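Local coordinates for protein beta-ketoacyl synthase (Burkholderia phymatum, PDB 4EWG) that probably acts as a 3-oxoacyl-[acyl-carrier-protein] synthase, a condensing enzyme of the thiolase-like superfamily, at residues S331-Y336 with W360-L365. Residues are numbered along the deposited sequence; the frame is centred on the assembly and turned at random.
Sequences SSLKSY and WYAPTL
Ser331, Ser332, Ser335 and Tyr336 meet the loop Ala362-Leu365 through four hydrogen bonds, each with a side-chain hydroxyl at one end. The site belongs to the C-terminal half of the thiolase-like ketosynthase fold: strand 329-331 of the beta-sheet in that half runs out into the turn before helix 334-337, and the chain after helix 344-358 comes back alongside that turn. Ser331 OG gives its proton to Ala362 O at 2.8 Å, approaching almost head-on to the carbonyl. Two residues on, Thr364 turns OG1 anti to its carbonyl carbon (chi1 -60°), and the hydroxyl receives Ser332 N at 2.9 Å. Ser335 OG works both ways: it accepts Leu365 N from across the contact and donates to Ser332 O, so one hydroxyl joins the turn at Ser332 to the backbone of the loop at Leu365. Thr364 CG2 lies against Ser335 CB at 3.7 Å. The phenol of Tyr336 points across at the loop, and its OH donates at 3.0 Å to Pro363 O, which lies near the ring plane at the edge; Tyr336 OH also packs on Pro363 CD at 3.3 Å. Leu365 crosses the Tyr336 side chain at about a right angle and sets CD2 over one ring face, a CH-pi contact 4.1 Å from the centroid. Ala362 CB and Leu333 CD2 make a looser apolar contact.

Further out, Tyr301 OH also bonds Ser331 OG, while Leu30 of helix 23-32 packs on both Leu333 and Tyr336. Ser332 OG is held chiefly by Gly306 O and accepts a weak capping bond from Lys334 N, in the turn that leads into the helix. Within this largely buried contact, the nearest carbon of Leu365 to the phenol oxygen is CD1, 3.2 Å from Tyr336 OH.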
# COMPACT_ATOMS: atom_id res chain seq x y z
N SER A 331 4.29 0.89 28.21
CA SER A 331 5.73 0.66 27.97
C SER A 331 6.00 0.45 26.48
O SER A 331 5.08 0.26 25.68
CB SER A 331 6.27 -0.52 28.79
OG SER A 331 5.73 -1.74 28.36
N SER A 332 7.28 0.52 26.12
CA SER A 332 7.74 0.48 24.73
C SER A 332 8.68 -0.66 24.52
O SER A 332 9.74 -0.70 25.14
CB SER A 332 8.46 1.78 24.39
OG SER A 332 9.08 1.69 23.13
N LEU A 333 8.30 -1.60 23.65
CA LEU A 333 9.16 -2.72 23.30
C LEU A 333 10.33 -2.29 22.43
O LEU A 333 11.26 -3.05 22.22
CB LEU A 333 8.33 -3.80 22.58
CG LEU A 333 7.33 -4.53 23.48
CD1 LEU A 333 6.31 -5.34 22.69
CD2 LEU A 333 8.04 -5.39 24.53
N LYS A 334 10.26 -1.06 21.88
CA LYS A 334 11.38 -0.51 21.07
C LYS A 334 12.61 -0.28 21.93
O LYS A 334 13.71 -0.17 21.42
CB LYS A 334 10.97 0.80 20.35
CG LYS A 334 9.78 0.64 19.38
CD LYS A 334 9.60 1.86 18.48
CE LYS A 334 8.53 1.66 17.43
NZ LYS A 334 7.16 1.33 17.90
N SER A 335 12.41 -0.22 23.24
CA SER A 335 13.54 -0.21 24.17
C SER A 335 14.39 -1.48 24.11
O SER A 335 15.55 -1.46 24.57
CB SER A 335 13.04 0.00 25.62
OG SER A 335 12.37 -1.15 26.15
N TYR A 336 13.83 -2.58 23.59
CA TYR A 336 14.56 -3.85 23.44
C TYR A 336 15.04 -4.08 22.04
O TYR A 336 16.22 -4.37 21.84
CB TYR A 336 13.67 -5.04 23.79
CG TYR A 336 13.26 -5.09 25.21
CD1 TYR A 336 12.16 -4.38 25.64
CD2 TYR A 336 13.95 -5.88 26.13
CE1 TYR A 336 11.77 -4.40 26.95
CE2 TYR A 336 13.55 -5.93 27.45
CZ TYR A 336 12.45 -5.17 27.84
OH TYR A 336 12.01 -5.16 29.12
N TRP A 360 1.76 -10.46 32.19
CA TRP A 360 3.16 -10.08 32.42
C TRP A 360 3.57 -9.07 31.40
O TRP A 360 3.58 -9.34 30.19
CB TRP A 360 4.00 -11.32 32.34
CG TRP A 360 5.44 -11.13 32.63
CD1 TRP A 360 6.09 -11.28 33.86
CD2 TRP A 360 6.48 -10.78 31.68
NE1 TRP A 360 7.43 -11.03 33.74
CE2 TRP A 360 7.73 -10.73 32.44
CE3 TRP A 360 6.51 -10.52 30.30
CZ2 TRP A 360 8.95 -10.41 31.84
CZ3 TRP A 360 7.75 -10.19 29.71
CH2 TRP A 360 8.93 -10.14 30.46
N TYR A 361 3.91 -7.87 31.86
CA TYR A 361 4.14 -6.74 30.96
C TYR A 361 5.54 -6.18 31.15
O TYR A 361 5.88 -5.63 32.21
CB TYR A 361 3.04 -5.68 31.17
CG TYR A 361 1.66 -6.13 30.71
CD1 TYR A 361 0.89 -6.98 31.50
CD2 TYR A 361 1.12 -5.72 29.49
CE1 TYR A 361 -0.36 -7.41 31.09
CE2 TYR A 361 -0.14 -6.14 29.07
CZ TYR A 361 -0.88 -6.98 29.88
OH TYR A 361 -2.14 -7.41 29.49
N ALA A 362 6.35 -6.30 30.11
CA ALA A 362 7.74 -5.88 30.15
C ALA A 362 7.88 -4.37 30.42
O ALA A 362 7.08 -3.56 29.95
CB ALA A 362 8.46 -6.25 28.85
N PRO A 363 8.89 -3.99 31.17
CA PRO A 363 9.11 -2.58 31.40
C PRO A 363 9.79 -1.96 30.19
O PRO A 363 10.40 -2.69 29.38
CB PRO A 363 10.08 -2.59 32.57
CG PRO A 363 10.93 -3.77 32.32
CD PRO A 363 10.00 -4.80 31.71
N THR A 364 9.73 -0.65 30.06
CA THR A 364 10.61 0.04 29.11
C THR A 364 12.04 0.01 29.65
O THR A 364 12.33 0.55 30.72
CB THR A 364 10.16 1.49 28.86
OG1 THR A 364 8.83 1.49 28.34
CG2 THR A 364 11.08 2.20 27.87
N LEU A 365 12.92 -0.66 28.91
CA LEU A 365 14.36 -0.73 29.20
C LEU A 365 14.98 0.66 29.10
O LEU A 365 14.53 1.49 28.29
CB LEU A 365 15.05 -1.65 28.19
CG LEU A 365 15.82 -2.84 28.72
CD1 LEU A 365 14.92 -3.80 29.53
CD2 LEU A 365 16.51 -3.56 27.57